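Local coordinates for protein putative transcriptional regulator (MarR/EmrR family) (PDB 3NRV) that probably binds DNA as a MarR-type winged helix-turn-helix transcription factor and so regulates the expression of target genes, at the interface of chains A and B. Sequence-based numbering; all coordinates share one arbitrary frame. Chains: chain A/B, Putative transcriptional regulator (MarR/EmrR family).

All separations here run between the centres of the C-alpha atoms of the contacts. Contacts 1 and 3 lie about 10 Å apart, and helix 57-64 of chain A runs through contact 3 into the turn used in contact 1. Contact 4, about 6 Å from contact 3, shares A:Asn18, B:Met25 and B:Met40 with it. Contact 2 stands about 26 Å from contact 1, yet holds the start of B helix 13-36, whose later turns serve contacts 3 and 4. Helix-turn-helix elements of A thus meet the recognition helix and other helices of B; MarR proteins are typically dimers, so this inexact two-fold pair may be biological.

Contact 1: the interface of chains A and B. Residues chain A 64-67; chain B 70, 73.
The turn of the helix-turn-helix motif in chain A, A:Gly65 to A:Asp67, meets the recognition helix of chain B, helix 68-80, through B:Ala70 and B:Arg73. The main polar link runs from the guanidinium NH2 of B:Arg73 to the backbone carbonyl O of A:Gly65, 2.7 Å away. It is almost straight, 174° at the hydrogen, and the acceptor lies at the edge of the guanidinium, in its plane. The donor in turn lies in the carbonyl plane, the two planes standing almost at right angles. Arginine suits this place because its long chain can leave the helix and turn back: the bend at chi3 (-48°) swings the guanidinium across to the other subunit. Glycine suits the turn, since A:Gly65 has positive phi, a backbone shape that residues with side chains adopt less readily. Beside the bond, at roughly a right angle to it at the oxygen, the methyl CB of B:Ala70 lies 3.4 Å from the same A:Gly65 O and 4.0 Å from A:Gly65 CA, and so small a side chain lets the turn approach the helix closely. The carboxylate of A:Asp67 could add a mild long-range attraction, its OD1 being 4.7 Å from B:Arg73 NH1, without direct contact. In this pairing an arginine of the recognition helix is engaged by protein; the structure alone does not show whether it meets DNA. The A:Leu66 side chain crosses the arginine obliquely, its methyl CD2 3.8 Å from B:Arg73 NH2.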
loop_
_atom_site.group_PDB
_atom_site.type_symbol
_atom_site.label_atom_id
_atom_site.label_comp_id
_atom_site.label_asym_id
_atom_site.label_seq_id
_atom_site.Cartn_x
_atom_site.Cartn_y
_atom_site.Cartn_z
ATOM N N LEU A 64 -1.097 -3.919 -6.060
ATOM C CA LEU A 64 -0.103 -3.114 -6.764
ATOM C C LEU A 64 -0.760 -2.187 -7.754
ATOM O O LEU A 64 -0.100 -1.323 -8.317
ATOM C CB LEU A 64 0.942 -3.993 -7.506
ATOM C CG LEU A 64 1.834 -4.874 -6.632
ATOM C CD1 LEU A 64 2.937 -5.479 -7.493
ATOM C CD2 LEU A 64 2.446 -4.033 -5.461
ATOM N N GLY A 65 -2.062 -2.371 -7.972
ATOM C CA GLY A 65 -2.778 -1.571 -8.951
ATOM C C GLY A 65 -2.273 -1.853 -10.359
ATOM O O GLY A 65 -2.166 -0.940 -11.175
ATOM N N LEU A 66 -1.965 -3.122 -10.636
ATOM C CA LEU A 66 -1.460 -3.550 -11.946
ATOM C C LEU A 66 -2.430 -4.488 -12.639
ATOM O O LEU A 66 -3.121 -5.256 -11.984
ATOM C CB LEU A 66 -0.139 -4.297 -11.779
ATOM C CG LEU A 66 1.028 -3.459 -11.268
ATOM C CD1 LEU A 66 2.226 -4.371 -10.935
ATOM C CD2 LEU A 66 1.394 -2.391 -12.296
ATOM N N ASP A 67 -2.462 -4.456 -13.966
ATOM C CA ASP A 67 -3.313 -5.396 -14.683
ATOM C C ASP A 67 -2.777 -6.831 -14.571
ATOM O O ASP A 67 -1.560 -7.058 -14.462
ATOM C CB ASP A 67 -3.568 -4.950 -16.132
ATOM C CG ASP A 67 -2.349 -5.069 -17.015
ATOM O OD1 ASP A 67 -1.849 -4.021 -17.473
ATOM O OD2 ASP A 67 -1.903 -6.208 -17.271
ATOM N N ALA B 70 -1.907 3.386 -12.138
ATOM C CA ALA B 70 -2.651 2.500 -11.247
ATOM C C ALA B 70 -4.026 3.088 -10.878
ATOM O O ALA B 70 -5.030 2.377 -10.887
ATOM C CB ALA B 70 -1.832 2.205 -9.980
ATOM N N ARG B 73 -6.328 3.063 -14.024
ATOM C CA ARG B 73 -6.843 1.731 -14.308
ATOM C C ARG B 73 -7.918 1.286 -13.304
ATOM O O ARG B 73 -8.875 0.595 -13.670
ATOM C CB ARG B 73 -5.709 0.698 -14.361
ATOM C CG ARG B 73 -5.070 0.526 -15.740
ATOM C CD ARG B 73 -4.064 -0.634 -15.739
ATOM N NE ARG B 73 -3.165 -0.530 -14.596
ATOM C CZ ARG B 73 -1.924 -0.064 -14.656
ATOM N NH1 ARG B 73 -1.402 0.314 -15.812
ATOM N NH2 ARG B 73 -1.201 0.012 -13.556
#

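Contact 2: the interface of chains A and B. Residues chain A 119, 122-123, 134-135; chain B 11-14, 16.
Carboxylate oxygen OE2 of A:Glu119 accepts the backbone N-H of B:Thr14 at 2.6 Å and also meets water 1, capping the start of helix 13-36 in the partner of this MarR-family pair. This hydrogen bond is straight, 179° at the hydrogen, though the donor sits on the syn side well out of the carboxylate plane. OE1, the other oxygen, takes the hydroxyl OG1 of B:Thr14 at 2.5 Å, again on its syn side. Threonine therefore offers backbone and side-chain donors to both oxygens, while the helix dipole would be expected to stabilise a charged glutamate. Water 1 extends the cap, joining OE2 to B:Ala13 N and the carbonyl O of B:Arg11. With CG anti to the carbonyl carbon (chi1 -64°), A:Glu119 sets CG over the B:His12 ring, 3.4 Å from the centroid, and the bend at chi2 lays the carboxylate nearly parallel to the imidazole. A:Phe135 gives a broad apolar face: B:Arg11 CA sits over it, offset toward the rim, 3.8 Å from the ring centroid. The folded arginine chain sets rim atom CD2 of A:Phe135 over the middle of the guanidinium, 3.6 Å from B:Arg11 CZ, the planes tilted by 36°. The short side chain of B:Ala13 packs CB 3.8 Å from A:Leu122 CD2.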
loop_
_atom_site.group_PDB
_atom_site.type_symbol
_atom_site.label_atom_id
_atom_site.label_comp_id
_atom_site.label_asym_id
_atom_site.label_seq_id
_atom_site.Cartn_x
_atom_site.Cartn_y
_atom_site.Cartn_z
ATOM N N GLU A 119 18.247 4.339 3.775
ATOM C CA GLU A 119 17.628 4.250 5.091
ATOM C C GLU A 119 18.181 5.294 6.062
ATOM O O GLU A 119 17.429 5.921 6.815
ATOM C CB GLU A 119 17.800 2.844 5.654
ATOM C CG GLU A 119 17.082 1.811 4.831
ATOM C CD GLU A 119 15.635 2.208 4.562
ATOM O OE1 GLU A 119 15.328 2.631 3.421
ATOM O OE2 GLU A 119 14.815 2.107 5.502
ATOM N N LEU A 122 16.658 8.472 5.114
ATOM C CA LEU A 122 15.255 8.524 5.516
ATOM C C LEU A 122 15.099 8.918 6.986
ATOM O O LEU A 122 14.198 9.675 7.347
ATOM C CB LEU A 122 14.596 7.168 5.274
ATOM C CG LEU A 122 13.140 6.982 5.727
ATOM C CD1 LEU A 122 12.183 7.875 4.935
ATOM C CD2 LEU A 122 12.744 5.529 5.596
ATOM N N LEU A 123 15.979 8.393 7.826
ATOM C CA LEU A 123 15.882 8.582 9.265
ATOM C C LEU A 123 16.801 9.699 9.778
ATOM O O LEU A 123 17.013 9.822 10.991
ATOM C CB LEU A 123 16.192 7.263 9.986
ATOM C CG LEU A 123 15.283 6.074 9.637
ATOM C CD1 LEU A 123 15.708 4.820 10.404
ATOM C CD2 LEU A 123 13.813 6.415 9.949
ATOM N N LEU A 134 10.152 4.158 16.737
ATOM C CA LEU A 134 9.634 3.772 15.434
ATOM C C LEU A 134 9.645 2.252 15.279
ATOM O O LEU A 134 8.642 1.637 14.895
ATOM C CB LEU A 134 10.448 4.422 14.325
ATOM C CG LEU A 134 10.044 3.971 12.922
ATOM C CD1 LEU A 134 8.602 4.409 12.645
ATOM C CD2 LEU A 134 11.010 4.552 11.894
ATOM N N PHE A 135 10.765 1.628 15.605
ATOM C CA PHE A 135 10.847 0.186 15.405
ATOM C C PHE A 135 10.036 -0.604 16.419
ATOM O O PHE A 135 9.517 -1.683 16.110
ATOM C CB PHE A 135 12.296 -0.281 15.303
ATOM C CG PHE A 135 12.949 0.152 14.037
ATOM C CD1 PHE A 135 12.520 -0.362 12.820
ATOM C CD2 PHE A 135 13.961 1.092 14.044
ATOM C CE1 PHE A 135 13.102 0.049 11.640
ATOM C CE2 PHE A 135 14.549 1.500 12.868
ATOM C CZ PHE A 135 14.122 0.984 11.667
ATOM N N ARG B 11 16.179 -3.242 11.444
ATOM C CA ARG B 11 16.295 -1.798 11.597
ATOM C C ARG B 11 16.295 -1.114 10.242
ATOM O O ARG B 11 16.792 0.002 10.097
ATOM C CB ARG B 11 17.550 -1.434 12.387
ATOM C CG ARG B 11 17.729 -2.252 13.661
ATOM C CD ARG B 11 16.777 -1.821 14.764
ATOM N NE ARG B 11 17.091 -0.483 15.262
ATOM C CZ ARG B 11 16.527 0.072 16.332
ATOM N NH1 ARG B 11 15.619 -0.598 17.033
ATOM N NH2 ARG B 11 16.872 1.301 16.704
ATOM N N HIS B 12 15.725 -1.790 9.250
ATOM C CA HIS B 12 15.562 -1.221 7.913
ATOM C C HIS B 12 14.118 -0.704 7.790
ATOM O O HIS B 12 13.179 -1.493 7.619
ATOM C CB HIS B 12 15.846 -2.303 6.869
ATOM C CG HIS B 12 16.051 -1.783 5.481
ATOM N ND1 HIS B 12 15.073 -1.109 4.782
ATOM C CD2 HIS B 12 17.112 -1.881 4.642
ATOM C CE1 HIS B 12 15.527 -0.794 3.581
ATOM N NE2 HIS B 12 16.761 -1.252 3.469
ATOM N N ALA B 13 13.948 0.613 7.900
ATOM C CA ALA B 13 12.626 1.217 7.972
ATOM C C ALA B 13 11.803 0.922 6.729
ATOM O O ALA B 13 10.640 0.527 6.831
ATOM C CB ALA B 13 12.721 2.714 8.193
ATOM N N THR B 14 12.400 1.136 5.564
ATOM C CA THR B 14 11.717 0.853 4.311
ATOM C C THR B 14 11.241 -0.605 4.255
ATOM O O THR B 14 10.079 -0.874 3.952
ATOM C CB THR B 14 12.613 1.181 3.106
ATOM O OG1 THR B 14 12.838 2.594 3.075
ATOM C CG2 THR B 14 11.946 0.757 1.816
ATOM N N GLN B 16 10.837 -2.837 6.745
ATOM C CA GLN B 16 9.825 -3.111 7.749
ATOM C C GLN B 16 8.460 -2.564 7.316
ATOM O O GLN B 16 7.433 -3.241 7.443
ATOM C CB GLN B 16 10.203 -2.485 9.098
ATOM C CG GLN B 16 11.309 -3.210 9.838
ATOM C CD GLN B 16 11.102 -4.708 9.864
ATOM O OE1 GLN B 16 10.013 -5.203 10.175
ATOM N NE2 GLN B 16 12.156 -5.445 9.539
HETATM O O HOH W 1 16.195 2.070 8.277
#

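Contact 3: the interface of chains A and B. Residues chain A 18, 59, 62-63; chain B 22, 25-26, 29, 40-41.
A:Asp62 gathers the hydrogen bonds that B:Ser29, B:Met40 and B:Thr41 send across. Its carboxylate caps the start of helix 40-51: OD1 takes B:Thr41 N at 3.0 Å and OD2 takes B:Met40 N at 2.8 Å, both through syn lone pairs. OD2 also accepts B:Ser29 OG at 2.6 Å on its anti lone pair. Aspartate is apt here because two oxygens on a short stem can serve neighbouring N-H groups, and the helix end would tend to stabilise its negative charge. B:Thr41 OG1 donates to the backbone O of A:Asp62 at 2.6 Å, from 42° above the carbonyl plane, and shares water 2 with A:Ile63 O.

Apolar packing centres on A:Ile63, whose CG1 stands between backbone N and carbonyl carbon (chi1 76°), the crowded position. The two branches divide the work: CG2 rests 3.8 Å from B:Met25 CB, and CD1 reaches B:Leu26 CD2 at 3.7 Å. The same leucine methyl meets the aliphatic CB of A:Lys59. Nearby, the A:Asn18 amide slides past the selenomethionine B:Met25, OD1 3.4 Å from CG, while ND2 meets the methyl CE of selenomethionine B:Met40 tip to tip. The site lodges helix 57-64, the first of the helix-turn-helix pair in chain A, against helices 13-36 and 40-51 of chain B.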
loop_
_atom_site.group_PDB
_atom_site.type_symbol
_atom_site.label_atom_id
_atom_site.label_comp_id
_atom_site.label_asym_id
_atom_site.label_seq_id
_atom_site.Cartn_x
_atom_site.Cartn_y
_atom_site.Cartn_z
ATOM N N ASN A 18 -0.052 2.324 4.365
ATOM C CA ASN A 18 -0.092 1.913 2.968
ATOM C C ASN A 18 0.393 3.030 2.038
ATOM O O ASN A 18 1.087 2.774 1.059
ATOM C CB ASN A 18 -1.492 1.392 2.590
ATOM C CG ASN A 18 -1.833 0.073 3.295
ATOM O OD1 ASN A 18 -0.939 -0.675 3.702
ATOM N ND2 ASN A 18 -3.126 -0.210 3.450
ATOM N N LYS A 59 -4.453 -11.214 -6.191
ATOM C CA LYS A 59 -4.145 -10.389 -5.030
ATOM C C LYS A 59 -3.043 -9.397 -5.338
ATOM O O LYS A 59 -3.089 -8.250 -4.899
ATOM C CB LYS A 59 -3.701 -11.253 -3.863
ATOM C CG LYS A 59 -4.814 -11.874 -3.059
ATOM C CD LYS A 59 -4.181 -12.800 -2.046
ATOM C CE LYS A 59 -5.185 -13.363 -1.089
ATOM N NZ LYS A 59 -4.560 -13.533 0.252
ATOM N N ASP A 62 -4.293 -6.663 -7.558
ATOM C CA ASP A 62 -5.085 -5.746 -6.751
ATOM C C ASP A 62 -4.191 -4.745 -5.993
ATOM O O ASP A 62 -4.247 -3.535 -6.224
ATOM C CB ASP A 62 -5.932 -6.548 -5.784
ATOM C CG ASP A 62 -6.690 -5.671 -4.793
ATOM O OD1 ASP A 62 -6.755 -4.449 -5.001
ATOM O OD2 ASP A 62 -7.208 -6.225 -3.809
ATOM N N ILE A 63 -3.360 -5.260 -5.100
ATOM C CA ILE A 63 -2.640 -4.369 -4.211
ATOM C C ILE A 63 -1.596 -3.508 -4.893
ATOM O O ILE A 63 -1.255 -2.464 -4.363
ATOM C CB ILE A 63 -2.036 -5.092 -2.992
ATOM C CG1 ILE A 63 -0.781 -5.891 -3.372
ATOM C CG2 ILE A 63 -3.089 -5.944 -2.295
ATOM C CD1 ILE A 63 0.042 -6.259 -2.110
ATOM N N ASN B 22 2.541 -4.508 2.785
ATOM C CA ASN B 22 2.178 -5.576 1.852
ATOM C C ASN B 22 1.323 -6.686 2.470
ATOM O O ASN B 22 0.325 -7.122 1.886
ATOM C CB ASN B 22 3.423 -6.150 1.183
ATOM C CG ASN B 22 4.028 -5.190 0.195
ATOM O OD1 ASN B 22 3.315 -4.415 -0.439
ATOM N ND2 ASN B 22 5.354 -5.232 0.048
HETATM N N MSE B 25 -2.134 -5.251 3.221
HETATM C CA MSE B 25 -2.867 -5.107 1.973
HETATM C C MSE B 25 -3.320 -6.441 1.389
HETATM O O MSE B 25 -4.461 -6.564 0.941
HETATM C CB MSE B 25 -2.065 -4.297 0.947
HETATM C CG MSE B 25 -2.103 -2.775 1.237
HETATM SE SE MSE B 25 -1.298 -1.708 -0.173
HETATM C CE MSE B 25 0.548 -2.237 0.090
ATOM N N LEU B 26 -2.445 -7.450 1.391
ATOM C CA LEU B 26 -2.856 -8.774 0.906
ATOM C C LEU B 26 -4.037 -9.317 1.699
ATOM O O LEU B 26 -4.992 -9.820 1.112
ATOM C CB LEU B 26 -1.697 -9.790 0.962
ATOM C CG LEU B 26 -0.585 -9.535 -0.052
ATOM C CD1 LEU B 26 0.643 -10.405 0.261
ATOM C CD2 LEU B 26 -1.107 -9.769 -1.472
ATOM N N SER B 29 -7.047 -7.378 0.747
ATOM C CA SER B 29 -7.507 -7.747 -0.575
ATOM C C SER B 29 -8.514 -8.898 -0.431
ATOM O O SER B 29 -9.629 -8.834 -0.953
ATOM C CB SER B 29 -6.330 -8.157 -1.454
ATOM O OG SER B 29 -6.762 -8.538 -2.757
HETATM N N MSE B 40 -8.814 -4.356 -2.543
HETATM C CA MSE B 40 -8.320 -3.380 -1.569
HETATM C C MSE B 40 -8.078 -2.024 -2.241
HETATM O O MSE B 40 -8.381 -0.962 -1.695
HETATM C CB MSE B 40 -7.010 -3.916 -0.937
HETATM C CG MSE B 40 -6.191 -2.873 -0.125
HETATM SE SE MSE B 40 -7.404 -2.223 1.305
HETATM C CE MSE B 40 -6.098 -1.603 2.613
ATOM N N THR B 41 -7.526 -2.053 -3.444
ATOM C CA THR B 41 -7.228 -0.797 -4.126
ATOM C C THR B 41 -8.501 -0.060 -4.548
ATOM O O THR B 41 -8.593 1.166 -4.434
ATOM C CB THR B 41 -6.263 -1.008 -5.301
ATOM O OG1 THR B 41 -5.012 -1.481 -4.779
ATOM C CG2 THR B 41 -6.044 0.307 -6.054
HETATM O O HOH W 2 -3.337 -0.760 -2.872
#

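Contact 4: the interface of chains A and B. Residues chain A 14, 18; chain B 21, 24-25, 40, 44.
A:Thr14 and A:Asn18, with helical backbone torsions and one turn apart on helix 13-26, present the same flank to B:Ala21, B:Leu24 and B:Met25 of helix 13-36 and to B:Met40 and B:Arg44 of helix 40-51. Packing carries this helix-against-helix contact, since none of its N or O atoms comes within bonding distance of one across it. At one end A:Thr14 turns its methyl CG2 to the methyl CD2 of B:Leu24, 4.0 Å away, the side chains crossing at about a right angle. Threonine fits because CG2, anti to the backbone N, supplies an apolar knob while the hydroxyl occupies another branch. Leucine answers with a forked tip: its CG is anti to the backbone N (chi1 179°), and the CD2 branch does the touching.

A:Asn18, whose amide also touches the selenomethionines B:Met25 and B:Met40, points its amide oxygen OD1 at B:Ala21, whose CB lies 3.6 Å off. Alanine is right for that spot because a lone methyl allows the asparagine head to come close to the helix. The planar guanidinium of B:Arg44 lies on a further side of A:Asn18, with CB of the asparagine over one face, offset toward the rim. The arginine gets there by a bend at chi3 (67°) in an otherwise extended chain, and its flat face packs on carbon more readily than its N-H edge would. B:Arg44 CZ stands 4.0 Å from A:Asn18 CB, and its NH2 comes 3.8 Å from the backbone carbonyl carbon C of A:Asn18.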
loop_
_atom_site.group_PDB
_atom_site.type_symbol
_atom_site.label_atom_id
_atom_site.label_comp_id
_atom_site.label_asym_id
_atom_site.label_seq_id
_atom_site.Cartn_x
_atom_site.Cartn_y
_atom_site.Cartn_z
ATOM N N THR A 14 -4.020 2.466 9.044
ATOM C CA THR A 14 -4.008 1.563 7.892
ATOM C C THR A 14 -3.684 2.345 6.628
ATOM O O THR A 14 -2.817 1.953 5.842
ATOM C CB THR A 14 -5.373 0.886 7.740
ATOM O OG1 THR A 14 -5.634 0.130 8.928
ATOM C CG2 THR A 14 -5.421 -0.030 6.476
ATOM N N ASN A 18 -0.052 2.324 4.365
ATOM C CA ASN A 18 -0.092 1.913 2.968
ATOM C C ASN A 18 0.393 3.030 2.038
ATOM O O ASN A 18 1.087 2.774 1.059
ATOM C CB ASN A 18 -1.492 1.392 2.590
ATOM C CG ASN A 18 -1.833 0.073 3.295
ATOM O OD1 ASN A 18 -0.939 -0.675 3.702
ATOM N ND2 ASN A 18 -3.126 -0.210 3.450
ATOM N N ALA B 21 3.033 -3.200 5.297
ATOM C CA ALA B 21 2.032 -2.709 4.365
ATOM C C ALA B 21 1.587 -3.797 3.386
ATOM O O ALA B 21 0.400 -3.999 3.184
ATOM C CB ALA B 21 2.572 -1.493 3.610
ATOM N N LEU B 24 -0.576 -6.485 5.217
ATOM C CA LEU B 24 -1.859 -5.886 5.561
ATOM C C LEU B 24 -2.722 -5.755 4.302
ATOM O O LEU B 24 -3.891 -6.139 4.299
ATOM C CB LEU B 24 -1.627 -4.529 6.238
ATOM C CG LEU B 24 -2.837 -3.701 6.682
ATOM C CD1 LEU B 24 -3.703 -4.481 7.618
ATOM C CD2 LEU B 24 -2.358 -2.396 7.327
HETATM N N MSE B 25 -2.134 -5.251 3.221
HETATM C CA MSE B 25 -2.867 -5.107 1.973
HETATM C C MSE B 25 -3.320 -6.441 1.389
HETATM O O MSE B 25 -4.461 -6.564 0.941
HETATM C CB MSE B 25 -2.065 -4.297 0.947
HETATM C CG MSE B 25 -2.103 -2.775 1.237
HETATM SE SE MSE B 25 -1.298 -1.708 -0.173
HETATM C CE MSE B 25 0.548 -2.237 0.090
HETATM N N MSE B 40 -8.814 -4.356 -2.543
HETATM C CA MSE B 40 -8.320 -3.380 -1.569
HETATM C C MSE B 40 -8.078 -2.024 -2.241
HETATM O O MSE B 40 -8.381 -0.962 -1.695
HETATM C CB MSE B 40 -7.010 -3.916 -0.937
HETATM C CG MSE B 40 -6.191 -2.873 -0.125
HETATM SE SE MSE B 40 -7.404 -2.223 1.305
HETATM C CE MSE B 40 -6.098 -1.603 2.613
ATOM N N ARG B 44 -9.605 1.593 -1.340
ATOM C CA ARG B 44 -8.809 2.776 -1.011
ATOM C C ARG B 44 -9.289 4.000 -1.797
ATOM O O ARG B 44 -9.395 5.109 -1.273
ATOM C CB ARG B 44 -7.306 2.520 -1.264
ATOM C CG ARG B 44 -6.704 1.397 -0.372
ATOM C CD ARG B 44 -5.208 1.175 -0.672
ATOM N NE ARG B 44 -4.424 2.352 -0.273
ATOM C CZ ARG B 44 -3.209 2.660 -0.737
ATOM N NH1 ARG B 44 -2.628 1.891 -1.641
ATOM N NH2 ARG B 44 -2.580 3.751 -0.292
#